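Side-chain contacts in putative uncharacterized protein (Enterobacter cloacae, PDB 4HFK), which probably acts as an immunity protein of a type VI secretion system, binding a secreted amidase toxin and so protecting the toxin-producing cell: residues E16-N21 and E53-A58; Q12-N17 and L45-L50. One frame throughout, in Å; residues are numbered along the deposited sequence. Where two conformers were deposited one is given.

Contact 1 of 2, residues E16-N21 and E53-A58; sequences ENWVQN and ENFEKA
Backbones of helix 11-27 and helix 52-66 stay well separated where W18 faces F55, with W18 CA 8.7 Å from F55 CA, so the gap in this buried interface of the helical bundle is bridged mainly by side chains. Its centrepiece is an edge-to-face (T-shaped) aromatic pair. F55 presents an edge to the indole face of W18: the ring planes stand at 83°, and the centroids of the W18 five-membered ring and the F55 ring lie 4.8 Å apart. F55 CD1 does the touching; it sits 3.3 Å above the plane of the W18 indole, over its middle, with W18 CD2 the closest atom at 3.4 Å. A second feature, a CH-pi contact, extends the overlap to the other half of the indole, where F55 CB lies 4.2 Å from the centroid of the W18 six-membered ring and 24° off its normal. Thus both the root and one ring edge of F55 rest on the same indole. W18 reaches this position because its CG is anti to the backbone N (chi1 -178°), which carries the indole out toward helix 52-66. No hydrogen bond crosses between the segments, so ring-on-ring and methyl-on-ring packing are what hold it together. Elsewhere W18 also touches A41 of helix 31-47 and an apolar side chain of another protein's chain, while F55 meets a basic side chain of that chain, which places the pair near the partner interface. At the benzo end of the indole, A58 CB, one turn on from F55, comes obliquely to W18 CZ3 at 3.8 Å, and W18 CH2 is 3.4 Å from F55 O.

Contact 2 of 2, residues Q12-N17 and L45-L50; sequences QQIFEN and LEASNL. With SO4 (sulfate ion), chain E.
I14 lays its two branches over the end of helix 31-47, CG2 against S48 and CD1 against A47. The CA atoms of I14 and S48, 6.1 Å apart, are the closest pair of CA atoms across the segments. I14 CG2 lies 3.6 Å from S48 N and also packs on S48 CB, whereas I14 CD1 reaches A47 CB at 4.1 Å, so the forked side chain straddles the last helical residue and the first one beyond it. Past the helix end the chain is shaped by an ST turn. With chi1 at -176°, S48 OG lies beside its carbonyl carbon and accepts from L50 N at 3.1 Å with a nearly straight N-H...O angle of 167°. The turn occupies L50's own backbone N-H, and the L50 side chain is directed toward helix 11-27. There L50 and F15 cross at about a right angle, and a single methyl makes the contact: L50 CD1 comes obliquely to F15 CD1 at 3.5 Å. Elsewhere on that helix, in the conformer given, Q12 NE2 donates to sulfate O2 (2.9 Å). K96 and R93 also bind this anion, probably picked up from the crystallisation liquor, and K96 is in turn salt-bridged to E16. Main-chain oxygens of L45, E46 and L50 accept hydrogen bonds from basic side chains of another protein's chain. With no hydrogen bond between the two segments, the chemistry divides: apolar groups make most of the contact between them, while polar backbone groups at and beyond the helix end bond to Q11, to S48 OG in the ST turn and to the partner protein.

Overall arrangement
Both contacts start from helix 11-27, whose residues E16 and N17 belong to each. Along the chain that helix comes first, then the end of helix 31-47 with the turn to L50 (contact 2), then helix 52-66 (contact 1). The centres lie only 8 Å apart, and F55 joins them physically: its ring touches F15, L45 and L50, and F55 CZ comes within 3.4 Å of S48 OG. Helix 11-27 thus packs on two consecutive helical elements and the short link between them. Contact 1 is nearer the centre of the chain, about 6 Å against 10 Å between centres, and both adjoin the chain of another protein, consistent with an immunity protein bound to its amidase.

Contact 1 of 2, residues E16-N21 and E53-A58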
# COMPACT_ATOMS: atom_id res chain seq x y z
N GLU B 16 6.01 -3.10 -8.32
CA GLU B 16 5.08 -3.62 -7.32
C GLU B 16 4.22 -2.51 -6.70
O GLU B 16 3.01 -2.67 -6.53
CB GLU B 16 5.84 -4.35 -6.20
CG GLU B 16 6.42 -5.70 -6.65
CD GLU B 16 7.54 -6.19 -5.73
OE1 GLU B 16 7.83 -5.52 -4.71
OE2 GLU B 16 8.13 -7.25 -6.05
N ASN B 17 4.86 -1.40 -6.35
CA ASN B 17 4.16 -0.28 -5.75
C ASN B 17 3.20 0.38 -6.73
O ASN B 17 2.10 0.78 -6.35
CB ASN B 17 5.16 0.71 -5.14
CG ASN B 17 5.95 0.09 -3.99
OD1 ASN B 17 5.54 -0.94 -3.45
ND2 ASN B 17 7.09 0.70 -3.63
N TRP B 18 3.60 0.47 -8.00
CA TRP B 18 2.66 0.90 -9.03
C TRP B 18 1.42 0.01 -9.02
O TRP B 18 0.28 0.50 -8.96
CB TRP B 18 3.29 0.89 -10.43
CG TRP B 18 2.32 1.38 -11.50
CD1 TRP B 18 2.09 2.68 -11.87
CD2 TRP B 18 1.43 0.57 -12.31
NE1 TRP B 18 1.13 2.73 -12.87
CE2 TRP B 18 0.72 1.46 -13.15
CE3 TRP B 18 1.20 -0.80 -12.41
CZ2 TRP B 18 -0.24 1.00 -14.08
CZ3 TRP B 18 0.26 -1.25 -13.33
CH2 TRP B 18 -0.44 -0.35 -14.15
N VAL B 19 1.63 -1.30 -9.06
CA VAL B 19 0.52 -2.25 -9.10
C VAL B 19 -0.36 -2.10 -7.86
O VAL B 19 -1.60 -2.08 -7.96
CB VAL B 19 1.00 -3.72 -9.21
CG1 VAL B 19 -0.18 -4.69 -9.02
CG2 VAL B 19 1.68 -3.97 -10.55
N GLN B 20 0.28 -2.00 -6.69
CA GLN B 20 -0.47 -1.89 -5.44
C GLN B 20 -1.29 -0.60 -5.38
O GLN B 20 -2.48 -0.63 -5.04
CB GLN B 20 0.49 -1.96 -4.23
CG GLN B 20 -0.20 -2.40 -2.93
CD GLN B 20 -0.23 -1.33 -1.86
OE1 GLN B 20 0.08 -0.17 -2.13
NE2 GLN B 20 -0.59 -1.71 -0.63
N ASN B 21 -0.66 0.52 -5.71
CA ASN B 21 -1.33 1.81 -5.65
C ASN B 21 -2.50 1.85 -6.63
O ASN B 21 -3.57 2.36 -6.32
CB ASN B 21 -0.36 2.95 -5.97
CG ASN B 21 0.61 3.23 -4.84
OD1 ASN B 21 1.37 4.20 -4.91
ND2 ASN B 21 0.60 2.39 -3.80
N GLU B 53 3.79 -1.21 -22.22
CA GLU B 53 3.08 -2.47 -22.42
C GLU B 53 3.01 -3.30 -21.14
O GLU B 53 2.02 -3.98 -20.88
CB GLU B 53 3.77 -3.27 -23.53
CG GLU B 53 2.99 -4.47 -24.06
CD GLU B 53 3.83 -5.35 -24.98
OE1 GLU B 53 5.02 -5.03 -25.20
OE2 GLU B 53 3.30 -6.37 -25.47
N ASN B 54 4.08 -3.26 -20.34
CA ASN B 54 4.09 -4.00 -19.07
C ASN B 54 2.98 -3.52 -18.14
O ASN B 54 2.30 -4.32 -17.49
CB ASN B 54 5.45 -3.88 -18.37
CG ASN B 54 6.56 -4.54 -19.15
OD1 ASN B 54 6.69 -4.31 -20.35
ND2 ASN B 54 7.34 -5.40 -18.49
N PHE B 55 2.79 -2.20 -18.10
CA PHE B 55 1.77 -1.59 -17.27
C PHE B 55 0.36 -1.86 -17.81
O PHE B 55 -0.58 -2.11 -17.05
CB PHE B 55 2.04 -0.08 -17.14
CG PHE B 55 3.35 0.23 -16.46
CD1 PHE B 55 3.41 0.39 -15.08
CD2 PHE B 55 4.52 0.34 -17.20
CE1 PHE B 55 4.61 0.67 -14.45
CE2 PHE B 55 5.73 0.62 -16.56
CZ PHE B 55 5.78 0.77 -15.20
N GLU B 56 0.23 -1.82 -19.14
CA GLU B 56 -1.04 -2.11 -19.80
C GLU B 56 -1.49 -3.54 -19.49
O GLU B 56 -2.63 -3.76 -19.10
CB GLU B 56 -0.93 -1.91 -21.32
CG GLU B 56 -0.52 -0.49 -21.73
CD GLU B 56 -0.24 -0.37 -23.21
OE1 GLU B 56 -0.56 -1.32 -23.97
OE2 GLU B 56 0.32 0.67 -23.63
N LYS B 57 -0.59 -4.50 -19.67
CA LYS B 57 -0.92 -5.89 -19.34
C LYS B 57 -1.18 -6.09 -17.85
O LYS B 57 -2.10 -6.81 -17.47
CB LYS B 57 0.21 -6.83 -19.80
CG LYS B 57 0.40 -6.86 -21.32
CD LYS B 57 1.42 -7.91 -21.72
CE LYS B 57 1.59 -7.97 -23.23
NZ LYS B 57 2.66 -8.94 -23.61
N ALA B 58 -0.38 -5.43 -17.01
CA ALA B 58 -0.55 -5.54 -15.56
C ALA B 58 -1.93 -5.07 -15.12
O ALA B 58 -2.52 -5.63 -14.20
CB ALA B 58 0.54 -4.74 -14.84

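Contact 2 of 2, residues Q12-N17 and L45-L50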
# COMPACT_ATOMS: atom_id res chain seq x y z
N GLN B 12 12.10 -3.43 -9.17
CA GLN B 12 11.05 -4.40 -8.89
C GLN B 12 10.02 -3.80 -7.95
O GLN B 12 8.81 -3.88 -8.21
CB GLN B 12 11.66 -5.66 -8.26
CG GLN B 12 12.67 -6.33 -9.15
CD GLN B 12 12.04 -6.75 -10.45
OE1 GLN B 12 12.37 -6.23 -11.52
NE2 GLN B 12 11.12 -7.70 -10.36
N GLN B 13 10.50 -3.22 -6.86
CA GLN B 13 9.61 -2.60 -5.88
C GLN B 13 8.82 -1.44 -6.48
O GLN B 13 7.67 -1.21 -6.12
CB GLN B 13 10.42 -2.10 -4.67
CG GLN B 13 11.03 -3.23 -3.85
CD GLN B 13 12.17 -2.74 -2.97
OE1 GLN B 13 12.62 -1.59 -3.08
NE2 GLN B 13 12.65 -3.62 -2.09
N ILE B 14 9.47 -0.70 -7.38
CA ILE B 14 8.79 0.41 -8.05
C ILE B 14 7.58 -0.11 -8.84
O ILE B 14 6.49 0.46 -8.77
CB ILE B 14 9.77 1.19 -8.95
CG1 ILE B 14 10.70 2.06 -8.08
CG2 ILE B 14 9.02 2.10 -9.93
CD1 ILE B 14 11.92 2.58 -8.82
N PHE B 15 7.76 -1.21 -9.56
CA PHE B 15 6.65 -1.81 -10.30
C PHE B 15 5.58 -2.39 -9.36
O PHE B 15 4.38 -2.18 -9.57
CB PHE B 15 7.16 -2.88 -11.27
CG PHE B 15 6.13 -3.33 -12.26
CD1 PHE B 15 5.76 -2.50 -13.32
CD2 PHE B 15 5.52 -4.56 -12.14
CE1 PHE B 15 4.81 -2.89 -14.24
CE2 PHE B 15 4.55 -4.97 -13.06
CZ PHE B 15 4.20 -4.14 -14.11
N GLU B 16 6.01 -3.10 -8.32
CA GLU B 16 5.08 -3.62 -7.32
C GLU B 16 4.22 -2.51 -6.70
O GLU B 16 3.01 -2.67 -6.53
CB GLU B 16 5.84 -4.35 -6.20
CG GLU B 16 6.42 -5.70 -6.65
CD GLU B 16 7.54 -6.19 -5.73
OE1 GLU B 16 7.83 -5.52 -4.71
OE2 GLU B 16 8.13 -7.25 -6.05
N ASN B 17 4.86 -1.40 -6.35
CA ASN B 17 4.16 -0.28 -5.75
C ASN B 17 3.20 0.38 -6.73
O ASN B 17 2.10 0.78 -6.35
CB ASN B 17 5.16 0.71 -5.14
CG ASN B 17 5.95 0.09 -3.99
OD1 ASN B 17 5.54 -0.94 -3.45
ND2 ASN B 17 7.09 0.70 -3.63
N LEU B 45 5.23 5.11 -11.86
CA LEU B 45 5.34 4.92 -13.31
C LEU B 45 6.53 5.68 -13.87
O LEU B 45 7.33 5.13 -14.62
CB LEU B 45 4.06 5.38 -14.03
CG LEU B 45 4.13 5.32 -15.57
CD1 LEU B 45 4.04 3.87 -16.06
CD2 LEU B 45 3.04 6.17 -16.24
N GLU B 46 6.63 6.96 -13.52
CA GLU B 46 7.74 7.79 -14.00
C GLU B 46 9.09 7.20 -13.59
O GLU B 46 10.06 7.22 -14.35
CB GLU B 46 7.61 9.22 -13.45
CG GLU B 46 8.83 10.10 -13.72
CD GLU B 46 8.90 10.63 -15.15
OE1 GLU B 46 7.85 10.66 -15.83
OE2 GLU B 46 9.99 11.04 -15.59
N ALA B 47 9.15 6.68 -12.36
CA ALA B 47 10.40 6.15 -11.81
C ALA B 47 10.80 4.83 -12.46
O ALA B 47 11.99 4.53 -12.60
CB ALA B 47 10.27 5.97 -10.30
N SER B 48 9.82 4.05 -12.88
CA SER B 48 10.11 2.78 -13.54
C SER B 48 10.84 2.99 -14.87
O SER B 48 10.71 4.05 -15.51
CB SER B 48 8.81 2.00 -13.78
OG SER B 48 9.06 0.73 -14.34
N ASN B 49 11.62 1.99 -15.27
CA ASN B 49 12.22 1.97 -16.60
C ASN B 49 11.55 0.97 -17.55
O ASN B 49 12.02 0.75 -18.66
CB ASN B 49 13.72 1.69 -16.50
CG ASN B 49 14.47 2.84 -15.85
OD1 ASN B 49 14.12 4.01 -16.02
ND2 ASN B 49 15.51 2.51 -15.08
N LEU B 50 10.44 0.37 -17.11
CA LEU B 50 9.75 -0.63 -17.92
C LEU B 50 8.92 0.01 -19.04
O LEU B 50 8.46 1.15 -18.90
CB LEU B 50 8.86 -1.51 -17.03
CG LEU B 50 9.61 -2.48 -16.10
CD1 LEU B 50 8.63 -3.18 -15.17
CD2 LEU B 50 10.41 -3.51 -16.92
S SO4 E . 10.80 -10.43 -8.07
O1 SO4 E . 9.40 -10.80 -8.33
O2 SO4 E . 10.86 -8.99 -7.74
O3 SO4 E . 11.32 -11.21 -6.94
O4 SO4 E . 11.63 -10.71 -9.24